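Local coordinates for putative glycoside hydrolase (Bacteroides ovatus, PDB 4ONZ), which is a putative glycoside hydrolase built as a five-bladed beta-propeller, whose precise biological role is not established, at residues Gly23-Ile28 and Ala309-Ser314; Cys37-Gln42 and Gln113-Gly118; Val44-Ser49 and Asp99-Phe104; Val65-Glu70 and Met95-Asn100; Ala149-Arg152 and Asn156-Lys159. All coordinates share one frame; numbering follows the deposited sequence.

Contact 1: Gly23-Ile28 and Ala309-Ser314; sequences GVNPVI and APFEKS
One face of the Phe-311 ring is covered by Asn-25, whose CB lies 3.5 Å from the ring centroid and 13° off the normal, a CH-pi contact over the middle of the ring. The Asn-25 amide runs on across the rim at a slant, its plane 37° from that of the ring, and brings ND2 to 3.6 Å from CZ of Phe-311. Next in sequence, Pro-26, entered through a cis peptide bond, slides past the root of the aromatic side chain, CD meeting CB of Phe-311 at 4.0 Å. The amide is anchored elsewhere, OD1 accepting from the backbone N of Val-347. Phe-311 sits in a short 3-10 turn, and Glu-312 OE1 takes a bond from Ala-309 N at 3.0 Å, while OE2 forms a salt bridge with Arg-20 and a hydrogen bond with Tyr-338. Val-27 and Ile-28 then face Val-345 in a classic beta bulge; this backbone pairing of an N-terminal segment with strand 344-350, near the C-terminus, is consistent with the ring closure typical of beta-propellers.

Contact 2: Cys37-Gln42 and Gln113-Gly118; sequences CPMRKQ and QDWPGG
Trp-115, the first residue to leave the helical conformation after helix 111-114, offers one indole face to Met-39, which is modelled as selenomethionine. The two side chains slide past each other in opposite directions. CG of Met-39 stands 3.5 Å from the centroid of the six-membered ring of Trp-115, only 4° off its normal, and SE lies 3.8 Å from the centroid of the five-membered ring. This Met-aromatic contact depends on an extended start to the Met-39 chain: with chi1 at 176° and chi2 at 179° it runs flat along the indole, and bends only at chi3. Lys-41 crosses the same indole at about a right angle, NZ reaching 4.1 Å from CH2 of Trp-115. That ammonium is fixed by its own loop, bonded to Pro-38 O at 2.9 Å and to Met-39 O at 3.0 Å. The loop is the turn of the hairpin formed by strands 34-37 and 42-45, where Lys-41 and Gln-42 both face Cys-37 in a G1 beta bulge. Next along the chain comes Pro-116, after a cis peptide bond; its CA lies 3.7 Å from SE of Met-39. The methyl CE, beyond the bend, lies over one face of the Arg-40 guanidinium. Past Gly-117, Gly-118 N bonds to Asp-114 O at 2.8 Å, and strand 118-126 begins there.

Contact 3: Val44-Ser49 and Asp99-Phe104; sequences VKWEES and DNPVLF
Trp-46 and Pro-101 meet ring over ring, the proline lying across one face of the indole at a slant. CD of Pro-101 is 3.8 Å from the centroid of the five-membered ring, close to its normal, and CB touches CE3 of Trp-46 at 3.7 Å, which spreads the contact over both halves of the indole. The opposite face is covered by CG of Glu-47, 3.9 Å above the plane, leaving the indole sandwiched between its sequence neighbour and the proline. At the edge, NE1 of Trp-46 donates to Asp-99 O at 2.9 Å. The bond is bent, with an N-H...O angle of 139°, and the donor stands above the carbonyl plane of Asp-99. A chi1 of 65°, with CG of Trp-46 between backbone N and carbonyl carbon, turns the indole toward Pro-101 and Asp-99. Val-102 and Leu-103 both bond to Val-84 of strand 82-89 in a classic beta bulge, and Trp-46 packs on Tyr-67 and Ala-69 of strand 62-70, two strands of one propeller blade. Lys-45, just before Trp-46, is the centre of an inverse gamma turn. Phe-35, on strand 34-37, meets the Trp-46 indole edge-to-face and also touches Pro-101.

Contact 4: Val65-Glu70 and Met95-Asn100; sequences VLYRAE and MKRLDN
Arg-97 and Tyr-67 are joined through a single polar bond, NE of the arginine donating to the phenol OH at 3.1 Å with an angle of 152°. The hydroxyl approaches the edge of the guanidinium, slightly tilted from its plane, and the ring and guanidinium planes stand almost perpendicular, 89° apart. A bend at chi3 (65°) in an otherwise extended arginine chain turns NE toward the hydroxyl. Two residues back in each segment, Val-65 and Met-95, the latter a selenomethionine, cross at about a right angle, with CG2 of Val-65 lying 3.9 Å from SE and equally far from CE of Met-95. Further out, Glu-47 OE1 holds both polar groups, as a hydrogen-bond partner of Tyr-67 OH and in a salt bridge with Arg-97 NH2. With the arginine NE donating to it, the phenol probably gives its own proton to that carboxylate. Ser-29 O takes a second bond from NH2, fixing the guanidinium's rotation, and Ile-28 packs on the Tyr-67 ring and the guanidinium carbon. The backbones of strands 62-70 and 96-97 do not pair, because strand 82-89 runs between them; side chains reach over this middle strand on one face of a four-stranded antiparallel sheet, the blade of a beta-propeller.

Contact 5: Ala149-Arg152 and Asn156-Lys159; sequences ATSR and NWTK
Backbone bonds tie Thr-150 to Thr-158 in both directions, as an antiparallel hydrogen-bonded pair: Thr-150 N donates to Thr-158 O at 2.9 Å, and Thr-158 N to Thr-150 O at 2.8 Å, the latter with an angle of 169°. Beside them Ala-149 and Lys-159 form a non-hydrogen-bonded pair, and Ala-149 CA makes a CA-H...O contact of 3.1 Å with Thr-158 O. These links close the hairpin of strands 144-151 and 158-162, the last two of a four-stranded propeller blade in which 158-162 is an edge strand. Among side-chain polar bonds, Ser-151 OG donates to Asn-156 O at 2.7 Å, coming from well above the carbonyl plane; a chi1 of -177° swings the hydroxyl back across the turn, where Leu-154 N also bonds to it. Water enters on the threonine face. One molecule donates to Asn-156 O and, at 3.3 Å, to Thr-150 O, and accepts from Thr-158 OG1. Aromatic contact belongs to Trp-157: Ser-151 CB stands over one face of its six-membered ring, 3.4 Å from the ring centroid and 12° off the normal. Ala-149 adds its CB, 3.9 Å from CE3 of the indole, and its carbonyl oxygen lies at the ring edge. As for charge, Lys-159 NZ leaves the hairpin altogether to pair with Asp-114 and Asp-108.

Along the chain, contact 1 closes a loop of 280 residues that encloses all the others; within it contacts 3 and 4 lie inside the loop of contact 2, and contact 5 follows. Contacts 3 and 4 are the nearest neighbours, with centres 8 Å apart and Asp-99 and Asn-100 in common, and contact 2 lies 11 Å from contact 3 between centres. Contact 4 lies within the sheet of strands 50-59 to 96-97, whereas contact 5 belongs to the next, 118-126 to 158-162. Leu-66 against Trp-157 and the Phe-104 O to Lys-159 NZ bond join these consecutive blades. Contact 1, its centre 30 Å from those of contacts 2 and 5, touches contact 4 through Val-27 and Ile-28. Together the contacts tie loops to blades and neighbouring blades to each other.

Contact 1: Gly23-Ile28 and Ala309-Ser314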
# COMPACT_ATOMS: atom_id res chain seq x y z
N GLY A 23 -16.47 -16.45 -6.59
CA GLY A 23 -15.72 -17.10 -7.65
C GLY A 23 -14.72 -16.34 -8.48
O GLY A 23 -14.15 -16.92 -9.39
N VAL A 24 -14.48 -15.06 -8.18
CA VAL A 24 -13.56 -14.27 -9.01
C VAL A 24 -12.12 -14.26 -8.51
O VAL A 24 -11.20 -13.97 -9.27
CB VAL A 24 -14.01 -12.80 -9.16
CG1 VAL A 24 -15.47 -12.73 -9.58
CG2 VAL A 24 -13.79 -12.00 -7.88
N ASN A 25 -11.92 -14.58 -7.23
CA ASN A 25 -10.58 -14.50 -6.65
C ASN A 25 -9.78 -15.80 -6.66
O ASN A 25 -10.35 -16.87 -6.49
CB ASN A 25 -10.67 -13.99 -5.21
CG ASN A 25 -10.92 -12.50 -5.15
OD1 ASN A 25 -10.22 -11.72 -5.80
ND2 ASN A 25 -11.89 -12.10 -4.34
N PRO A 26 -8.45 -15.69 -6.81
CA PRO A 26 -7.64 -14.47 -6.97
C PRO A 26 -7.72 -13.87 -8.37
O PRO A 26 -7.93 -14.60 -9.35
CB PRO A 26 -6.21 -14.96 -6.68
CG PRO A 26 -6.23 -16.40 -7.06
CD PRO A 26 -7.61 -16.90 -6.74
N VAL A 27 -7.55 -12.56 -8.47
CA VAL A 27 -7.61 -11.86 -9.77
C VAL A 27 -6.24 -11.77 -10.48
O VAL A 27 -6.21 -11.57 -11.69
CB VAL A 27 -8.27 -10.46 -9.66
CG1 VAL A 27 -9.74 -10.61 -9.28
CG2 VAL A 27 -7.56 -9.55 -8.68
N ILE A 28 -5.14 -11.90 -9.75
CA ILE A 28 -3.79 -11.90 -10.33
C ILE A 28 -2.97 -13.00 -9.65
O ILE A 28 -2.83 -13.00 -8.43
CB ILE A 28 -3.04 -10.55 -10.16
CG1 ILE A 28 -3.86 -9.38 -10.72
CG2 ILE A 28 -1.68 -10.60 -10.86
CD1 ILE A 28 -3.23 -8.02 -10.48
N ALA A 309 -11.57 -17.00 3.27
CA ALA A 309 -11.72 -17.86 2.09
C ALA A 309 -10.51 -18.75 1.75
O ALA A 309 -9.37 -18.42 2.10
CB ALA A 309 -12.11 -17.01 0.89
N PRO A 310 -10.75 -19.88 1.04
CA PRO A 310 -9.65 -20.79 0.68
C PRO A 310 -8.50 -20.12 -0.07
O PRO A 310 -7.34 -20.46 0.18
CB PRO A 310 -10.33 -21.84 -0.21
CG PRO A 310 -11.77 -21.81 0.19
CD PRO A 310 -12.05 -20.38 0.54
N PHE A 311 -8.79 -19.16 -0.95
CA PHE A 311 -7.75 -18.49 -1.74
C PHE A 311 -6.83 -17.59 -0.91
O PHE A 311 -5.80 -17.14 -1.38
CB PHE A 311 -8.35 -17.72 -2.93
CG PHE A 311 -9.22 -16.57 -2.54
CD1 PHE A 311 -8.67 -15.32 -2.31
CD2 PHE A 311 -10.59 -16.73 -2.39
CE1 PHE A 311 -9.46 -14.25 -1.94
CE2 PHE A 311 -11.40 -15.66 -2.01
CZ PHE A 311 -10.82 -14.42 -1.79
N GLU A 312 -7.20 -17.33 0.34
CA GLU A 312 -6.39 -16.52 1.24
C GLU A 312 -5.49 -17.38 2.12
O GLU A 312 -4.74 -16.85 2.93
CB GLU A 312 -7.31 -15.66 2.11
CG GLU A 312 -8.16 -14.71 1.27
CD GLU A 312 -9.35 -14.12 1.99
OE1 GLU A 312 -9.78 -14.66 3.03
OE2 GLU A 312 -9.91 -13.12 1.48
N LYS A 313 -5.56 -18.71 1.91
CA LYS A 313 -4.81 -19.69 2.69
C LYS A 313 -3.86 -20.50 1.81
O LYS A 313 -4.04 -20.55 0.59
CB LYS A 313 -5.78 -20.66 3.36
CG LYS A 313 -6.78 -20.01 4.31
CD LYS A 313 -7.80 -21.02 4.81
CE LYS A 313 -8.69 -20.42 5.88
NZ LYS A 313 -9.35 -19.17 5.40
N SER A 314 -2.87 -21.13 2.43
CA SER A 314 -1.90 -21.97 1.71
C SER A 314 -1.15 -22.87 2.70
O SER A 314 -1.45 -22.88 3.90
CB SER A 314 -0.89 -21.10 0.96
OG SER A 314 0.06 -20.56 1.85

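Contact 2: Cys37-Gln42 and Gln113-Gly118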
# COMPACT_ATOMS: atom_id res chain seq x y z
N CYS A 37 16.10 -8.58 -18.14
CA CYS A 37 16.48 -7.79 -16.97
C CYS A 37 17.79 -7.05 -17.23
O CYS A 37 18.79 -7.69 -17.53
CB CYS A 37 16.64 -8.68 -15.73
SG CYS A 37 17.14 -7.79 -14.22
N PRO A 38 17.78 -5.72 -17.09
CA PRO A 38 19.00 -4.94 -17.32
C PRO A 38 20.05 -5.11 -16.22
O PRO A 38 21.22 -4.82 -16.43
CB PRO A 38 18.50 -3.48 -17.38
CG PRO A 38 17.19 -3.49 -16.67
CD PRO A 38 16.62 -4.88 -16.73
N MSE A 39 19.62 -5.57 -15.04
CA MSE A 39 20.54 -5.81 -13.92
C MSE A 39 21.21 -7.15 -14.14
O MSE A 39 22.44 -7.22 -14.25
CB MSE A 39 19.79 -5.76 -12.59
CG MSE A 39 20.71 -6.10 -11.42
SE MSE A 39 19.71 -5.99 -9.74
CE MSE A 39 18.68 -7.65 -9.92
N ARG A 40 20.41 -8.21 -14.23
CA ARG A 40 20.92 -9.58 -14.42
C ARG A 40 21.45 -9.82 -15.84
O ARG A 40 22.14 -10.80 -16.08
CB ARG A 40 19.82 -10.63 -14.18
CG ARG A 40 19.14 -10.63 -12.82
CD ARG A 40 20.01 -11.11 -11.67
NE ARG A 40 19.21 -11.21 -10.44
CZ ARG A 40 19.69 -11.33 -9.20
NH1 ARG A 40 21.00 -11.36 -8.97
NH2 ARG A 40 18.85 -11.41 -8.17
N LYS A 41 21.05 -8.96 -16.77
CA LYS A 41 21.50 -9.03 -18.16
C LYS A 41 21.18 -10.40 -18.74
O LYS A 41 22.04 -11.06 -19.32
CB LYS A 41 22.99 -8.67 -18.24
CG LYS A 41 23.25 -7.24 -17.79
CD LYS A 41 24.69 -6.98 -17.38
CE LYS A 41 24.88 -5.53 -16.94
NZ LYS A 41 24.03 -5.14 -15.79
N GLN A 42 19.93 -10.81 -18.56
CA GLN A 42 19.42 -12.08 -19.05
C GLN A 42 17.91 -12.12 -18.89
O GLN A 42 17.33 -11.29 -18.18
CB GLN A 42 20.05 -13.25 -18.28
CG GLN A 42 19.65 -13.34 -16.81
CD GLN A 42 20.43 -14.42 -16.09
OE1 GLN A 42 21.66 -14.39 -16.04
NE2 GLN A 42 19.72 -15.38 -15.51
N GLN A 113 20.08 1.89 -4.01
CA GLN A 113 18.80 1.74 -3.29
C GLN A 113 18.03 0.45 -3.57
O GLN A 113 17.47 -0.12 -2.64
CB GLN A 113 17.91 2.95 -3.62
CG GLN A 113 18.52 4.24 -3.08
CD GLN A 113 17.97 5.51 -3.70
OE1 GLN A 113 16.85 5.55 -4.22
NE2 GLN A 113 18.77 6.57 -3.63
N ASP A 114 18.01 0.01 -4.83
CA ASP A 114 17.21 -1.17 -5.21
C ASP A 114 17.95 -2.35 -5.86
O ASP A 114 17.31 -3.31 -6.27
CB ASP A 114 16.01 -0.74 -6.06
CG ASP A 114 16.42 -0.06 -7.37
OD1 ASP A 114 17.57 -0.26 -7.82
OD2 ASP A 114 15.56 0.65 -7.96
N TRP A 115 19.28 -2.29 -5.97
CA TRP A 115 20.03 -3.46 -6.44
C TRP A 115 20.47 -4.21 -5.18
O TRP A 115 21.05 -3.60 -4.29
CB TRP A 115 21.26 -3.07 -7.26
CG TRP A 115 20.98 -2.69 -8.68
CD1 TRP A 115 19.95 -1.94 -9.15
CD2 TRP A 115 21.82 -2.97 -9.82
NE1 TRP A 115 20.06 -1.77 -10.51
CE2 TRP A 115 21.20 -2.40 -10.95
CE3 TRP A 115 23.02 -3.67 -9.99
CZ2 TRP A 115 21.74 -2.49 -12.22
CZ3 TRP A 115 23.56 -3.75 -11.26
CH2 TRP A 115 22.92 -3.17 -12.36
N PRO A 116 20.22 -5.52 -5.10
CA PRO A 116 19.54 -6.41 -6.04
C PRO A 116 18.11 -6.79 -5.64
O PRO A 116 17.42 -7.50 -6.39
CB PRO A 116 20.44 -7.66 -6.00
CG PRO A 116 20.93 -7.70 -4.59
CD PRO A 116 20.90 -6.29 -4.05
N GLY A 117 17.66 -6.32 -4.48
CA GLY A 117 16.34 -6.69 -3.97
C GLY A 117 15.12 -6.15 -4.70
O GLY A 117 14.02 -6.71 -4.59
N GLY A 118 15.30 -5.05 -5.41
CA GLY A 118 14.21 -4.50 -6.20
C GLY A 118 13.28 -3.53 -5.48
O GLY A 118 13.64 -2.90 -4.47

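Contact 3: Val44-Ser49 and Asp99-Phe104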
# COMPACT_ATOMS: atom_id res chain seq x y z
N VAL A 44 14.49 -13.12 -17.40
CA VAL A 44 14.11 -13.41 -16.02
C VAL A 44 12.61 -13.63 -15.93
O VAL A 44 11.84 -12.86 -16.51
CB VAL A 44 14.53 -12.24 -15.09
CG1 VAL A 44 13.95 -12.41 -13.69
CG2 VAL A 44 16.05 -12.14 -15.03
N LYS A 45 12.21 -14.69 -15.23
CA LYS A 45 10.80 -15.00 -15.00
C LYS A 45 10.42 -14.16 -13.78
O LYS A 45 10.41 -14.62 -12.65
CB LYS A 45 10.57 -16.49 -14.74
CG LYS A 45 10.94 -17.41 -15.90
CD LYS A 45 10.50 -18.83 -15.59
CE LYS A 45 10.82 -19.83 -16.68
NZ LYS A 45 12.25 -20.21 -16.71
N TRP A 46 10.10 -12.90 -14.07
CA TRP A 46 9.91 -11.88 -13.05
C TRP A 46 8.66 -11.97 -12.15
O TRP A 46 8.59 -11.27 -11.15
CB TRP A 46 9.96 -10.51 -13.72
CG TRP A 46 8.85 -10.26 -14.69
CD1 TRP A 46 8.79 -10.65 -16.00
CD2 TRP A 46 7.62 -9.60 -14.41
NE1 TRP A 46 7.60 -10.24 -16.56
CE2 TRP A 46 6.86 -9.60 -15.60
CE3 TRP A 46 7.09 -8.99 -13.26
CZ2 TRP A 46 5.59 -9.01 -15.68
CZ3 TRP A 46 5.83 -8.40 -13.34
CH2 TRP A 46 5.10 -8.42 -14.54
N GLU A 47 7.70 -12.82 -12.51
CA GLU A 47 6.47 -12.98 -11.71
C GLU A 47 6.11 -14.45 -11.52
O GLU A 47 4.94 -14.80 -11.38
CB GLU A 47 5.33 -12.23 -12.38
CG GLU A 47 5.06 -12.62 -13.83
CD GLU A 47 3.94 -11.83 -14.46
OE1 GLU A 47 3.24 -11.09 -13.72
OE2 GLU A 47 3.75 -11.94 -15.69
N GLU A 48 7.13 -15.30 -11.48
CA GLU A 48 6.94 -16.74 -11.39
C GLU A 48 6.53 -17.25 -10.01
O GLU A 48 5.81 -18.24 -9.93
CB GLU A 48 8.21 -17.44 -11.90
CG GLU A 48 8.09 -18.94 -12.19
CD GLU A 48 8.36 -19.81 -10.98
OE1 GLU A 48 8.61 -19.28 -9.88
OE2 GLU A 48 8.34 -21.05 -11.13
N SER A 49 6.97 -16.59 -8.95
CA SER A 49 6.73 -17.05 -7.57
C SER A 49 5.50 -16.48 -6.91
O SER A 49 4.73 -17.21 -6.29
CB SER A 49 7.92 -16.69 -6.67
OG SER A 49 9.12 -17.26 -7.14
N ASP A 99 3.42 -7.97 -20.40
CA ASP A 99 4.46 -8.99 -20.29
C ASP A 99 5.74 -8.50 -19.61
O ASP A 99 6.53 -9.31 -19.14
CB ASP A 99 4.83 -9.54 -21.67
CG ASP A 99 3.76 -10.44 -22.25
OD1 ASP A 99 2.81 -10.82 -21.52
OD2 ASP A 99 3.89 -10.80 -23.43
N ASN A 100 5.95 -7.19 -19.59
CA ASN A 100 7.11 -6.61 -18.91
C ASN A 100 6.71 -5.86 -17.66
O ASN A 100 5.66 -5.21 -17.65
CB ASN A 100 7.86 -5.65 -19.83
CG ASN A 100 8.51 -6.35 -21.02
OD1 ASN A 100 8.29 -7.53 -21.28
ND2 ASN A 100 9.30 -5.60 -21.77
N PRO A 101 7.55 -5.90 -16.61
CA PRO A 101 7.23 -5.15 -15.40
C PRO A 101 7.40 -3.67 -15.68
O PRO A 101 8.10 -3.31 -16.64
CB PRO A 101 8.27 -5.64 -14.40
CG PRO A 101 9.45 -5.97 -15.24
CD PRO A 101 8.86 -6.57 -16.50
N VAL A 102 6.81 -2.82 -14.86
CA VAL A 102 6.88 -1.37 -15.08
C VAL A 102 7.77 -0.61 -14.11
O VAL A 102 8.01 0.58 -14.31
CB VAL A 102 5.47 -0.73 -15.14
CG1 VAL A 102 4.69 -1.30 -16.31
CG2 VAL A 102 4.72 -0.93 -13.83
N LEU A 103 8.24 -1.26 -13.04
CA LEU A 103 9.20 -0.65 -12.11
C LEU A 103 10.09 -1.79 -11.64
O LEU A 103 9.61 -2.80 -11.12
CB LEU A 103 8.53 0.04 -10.91
CG LEU A 103 9.49 0.78 -9.97
CD1 LEU A 103 10.17 1.94 -10.68
CD2 LEU A 103 8.79 1.31 -8.74
N PHE A 104 11.38 -1.61 -11.84
CA PHE A 104 12.35 -2.65 -11.55
C PHE A 104 13.75 -2.08 -11.41
O PHE A 104 14.00 -0.95 -11.85
CB PHE A 104 12.31 -3.67 -12.70
CG PHE A 104 12.34 -3.04 -14.08
CD1 PHE A 104 13.55 -2.76 -14.72
CD2 PHE A 104 11.15 -2.74 -14.74
CE1 PHE A 104 13.57 -2.18 -15.98
CE2 PHE A 104 11.17 -2.16 -16.01
CZ PHE A 104 12.38 -1.88 -16.63

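Contact 4: Val65-Glu70 and Met95-Asn100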
# COMPACT_ATOMS: atom_id res chain seq x y z
N VAL A 65 -4.11 -1.98 -11.53
CA VAL A 65 -3.52 -2.61 -10.37
C VAL A 65 -2.04 -2.78 -10.67
O VAL A 65 -1.66 -3.31 -11.71
CB VAL A 65 -4.18 -3.97 -10.06
CG1 VAL A 65 -3.55 -4.60 -8.83
CG2 VAL A 65 -5.68 -3.80 -9.86
N LEU A 66 -1.21 -2.28 -9.75
CA LEU A 66 0.24 -2.32 -9.86
C LEU A 66 0.72 -3.28 -8.76
O LEU A 66 0.76 -2.94 -7.59
CB LEU A 66 0.80 -0.91 -9.70
CG LEU A 66 0.37 0.03 -10.85
CD1 LEU A 66 0.38 1.50 -10.47
CD2 LEU A 66 1.23 -0.22 -12.08
N TYR A 67 1.05 -4.49 -9.17
CA TYR A 67 1.36 -5.54 -8.21
C TYR A 67 2.83 -5.86 -8.01
O TYR A 67 3.61 -5.81 -8.93
CB TYR A 67 0.63 -6.83 -8.62
CG TYR A 67 0.91 -7.34 -10.03
CD1 TYR A 67 0.20 -6.86 -11.12
CD2 TYR A 67 1.84 -8.35 -10.26
CE1 TYR A 67 0.43 -7.34 -12.41
CE2 TYR A 67 2.06 -8.84 -11.54
CZ TYR A 67 1.35 -8.34 -12.61
OH TYR A 67 1.59 -8.82 -13.89
N ARG A 68 3.18 -6.18 -6.76
CA ARG A 68 4.50 -6.67 -6.47
C ARG A 68 4.65 -8.08 -7.06
O ARG A 68 3.79 -8.93 -6.85
CB ARG A 68 4.73 -6.77 -4.96
CG ARG A 68 6.11 -7.30 -4.62
CD ARG A 68 6.33 -7.28 -3.13
NE ARG A 68 7.53 -7.99 -2.70
CZ ARG A 68 7.86 -8.16 -1.42
NH1 ARG A 68 7.11 -7.65 -0.47
NH2 ARG A 68 8.96 -8.83 -1.09
N ALA A 69 5.74 -8.31 -7.78
CA ALA A 69 6.01 -9.61 -8.39
C ALA A 69 7.39 -10.07 -8.00
O ALA A 69 8.33 -9.27 -8.03
CB ALA A 69 5.91 -9.51 -9.90
N GLU A 70 7.53 -11.35 -7.66
CA GLU A 70 8.83 -11.93 -7.34
C GLU A 70 9.21 -13.05 -8.29
O GLU A 70 8.36 -13.86 -8.69
CB GLU A 70 8.90 -12.44 -5.90
CG GLU A 70 8.84 -11.34 -4.86
CD GLU A 70 9.12 -11.84 -3.46
OE1 GLU A 70 8.71 -12.96 -3.10
OE2 GLU A 70 9.75 -11.08 -2.70
N MSE A 95 -8.47 -8.80 -15.50
CA MSE A 95 -7.19 -8.10 -15.59
C MSE A 95 -6.46 -8.38 -16.88
O MSE A 95 -6.34 -9.53 -17.29
CB MSE A 95 -6.29 -8.59 -14.46
CG MSE A 95 -6.84 -8.34 -13.05
SE MSE A 95 -6.69 -6.45 -12.55
CE MSE A 95 -8.27 -6.30 -11.39
N LYS A 96 -5.99 -7.32 -17.54
CA LYS A 96 -5.18 -7.43 -18.75
C LYS A 96 -3.79 -6.98 -18.32
O LYS A 96 -3.59 -5.81 -17.97
CB LYS A 96 -5.74 -6.53 -19.85
CG LYS A 96 -4.97 -6.54 -21.16
CD LYS A 96 -5.63 -5.61 -22.17
CE LYS A 96 -4.76 -5.37 -23.40
NZ LYS A 96 -4.39 -6.63 -24.10
N ARG A 97 -2.83 -7.91 -18.33
CA ARG A 97 -1.47 -7.65 -17.85
C ARG A 97 -0.43 -7.46 -18.95
O ARG A 97 -0.57 -8.01 -20.04
CB ARG A 97 -1.05 -8.81 -16.94
CG ARG A 97 -1.94 -8.93 -15.71
CD ARG A 97 -1.98 -10.33 -15.13
NE ARG A 97 -0.70 -10.80 -14.60
CZ ARG A 97 -0.55 -11.99 -14.00
NH1 ARG A 97 -1.59 -12.81 -13.85
NH2 ARG A 97 0.63 -12.34 -13.53
N LEU A 98 0.60 -6.68 -18.66
CA LEU A 98 1.71 -6.46 -19.59
C LEU A 98 2.75 -7.54 -19.33
O LEU A 98 2.95 -7.96 -18.18
CB LEU A 98 2.36 -5.09 -19.38
CG LEU A 98 1.50 -3.84 -19.59
CD1 LEU A 98 2.30 -2.59 -19.27
CD2 LEU A 98 0.94 -3.79 -21.01
N ASP A 99 3.42 -7.97 -20.40
CA ASP A 99 4.46 -8.99 -20.29
C ASP A 99 5.74 -8.50 -19.61
O ASP A 99 6.53 -9.31 -19.14
CB ASP A 99 4.83 -9.54 -21.67
CG ASP A 99 3.76 -10.44 -22.25
OD1 ASP A 99 2.81 -10.82 -21.52
OD2 ASP A 99 3.89 -10.80 -23.43
N ASN A 100 5.95 -7.19 -19.59
CA ASN A 100 7.11 -6.61 -18.91
C ASN A 100 6.71 -5.86 -17.66
O ASN A 100 5.66 -5.21 -17.65
CB ASN A 100 7.86 -5.65 -19.83
CG ASN A 100 8.51 -6.35 -21.02
OD1 ASN A 100 8.29 -7.53 -21.28
ND2 ASN A 100 9.30 -5.60 -21.77

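Contact 5: Ala149-Arg152 and Asn156-Lys159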
# COMPACT_ATOMS: atom_id res chain seq x y z
N ALA A 149 8.41 7.16 -6.85
CA ALA A 149 8.45 7.15 -8.31
C ALA A 149 7.20 7.89 -8.80
O ALA A 149 6.19 7.92 -8.10
CB ALA A 149 8.46 5.73 -8.88
N THR A 150 7.29 8.52 -9.97
CA THR A 150 6.13 9.21 -10.54
C THR A 150 5.90 8.74 -11.97
O THR A 150 6.79 8.19 -12.63
CB THR A 150 6.27 10.75 -10.53
OG1 THR A 150 7.43 11.15 -11.27
CG2 THR A 150 6.38 11.29 -9.10
N SER A 151 4.67 8.94 -12.42
CA SER A 151 4.27 8.58 -13.77
C SER A 151 3.02 9.34 -14.16
O SER A 151 2.23 9.74 -13.31
CB SER A 151 4.00 7.08 -13.86
OG SER A 151 3.67 6.71 -15.19
N ARG A 152 2.85 9.53 -15.46
CA ARG A 152 1.63 10.11 -15.98
C ARG A 152 0.78 9.08 -16.72
O ARG A 152 -0.43 9.27 -16.84
CB ARG A 152 1.92 11.33 -16.85
CG ARG A 152 2.24 12.54 -16.00
CD ARG A 152 2.29 13.84 -16.78
NE ARG A 152 2.04 14.92 -15.85
CZ ARG A 152 0.82 15.36 -15.50
NH1 ARG A 152 -0.28 14.84 -16.03
NH2 ARG A 152 0.71 16.34 -14.62
N ASN A 156 5.26 4.04 -17.62
CA ASN A 156 6.59 4.62 -17.59
C ASN A 156 6.78 5.40 -16.29
O ASN A 156 6.23 6.49 -16.11
CB ASN A 156 6.81 5.46 -18.84
CG ASN A 156 6.79 4.61 -20.09
OD1 ASN A 156 7.67 3.77 -20.29
ND2 ASN A 156 5.79 4.82 -20.94
N TRP A 157 7.53 4.80 -15.37
CA TRP A 157 7.80 5.37 -14.04
C TRP A 157 9.17 5.98 -13.94
O TRP A 157 10.14 5.41 -14.43
CB TRP A 157 7.64 4.29 -12.95
CG TRP A 157 6.22 3.86 -12.83
CD1 TRP A 157 5.61 2.88 -13.53
CD2 TRP A 157 5.22 4.46 -12.01
NE1 TRP A 157 4.27 2.82 -13.20
CE2 TRP A 157 4.02 3.78 -12.25
CE3 TRP A 157 5.23 5.51 -11.08
CZ2 TRP A 157 2.82 4.12 -11.62
CZ3 TRP A 157 4.05 5.85 -10.44
CH2 TRP A 157 2.86 5.15 -10.71
N THR A 158 9.25 7.15 -13.31
CA THR A 158 10.52 7.84 -13.09
C THR A 158 10.84 7.76 -11.60
O THR A 158 10.03 8.20 -10.79
CB THR A 158 10.40 9.33 -13.51
OG1 THR A 158 10.01 9.40 -14.88
CG2 THR A 158 11.73 10.06 -13.32
N LYS A 159 11.98 7.18 -11.23
CA LYS A 159 12.38 7.10 -9.82
C LYS A 159 12.87 8.47 -9.40
O LYS A 159 13.46 9.18 -10.19
CB LYS A 159 13.50 6.07 -9.61
CG LYS A 159 13.09 4.63 -9.93
CD LYS A 159 14.27 3.67 -9.87
CE LYS A 159 13.91 2.30 -10.42
NZ LYS A 159 15.08 1.38 -10.44
O HOH W 1 7.48 8.87 -15.74
O HOH W 2 4.43 8.85 -17.60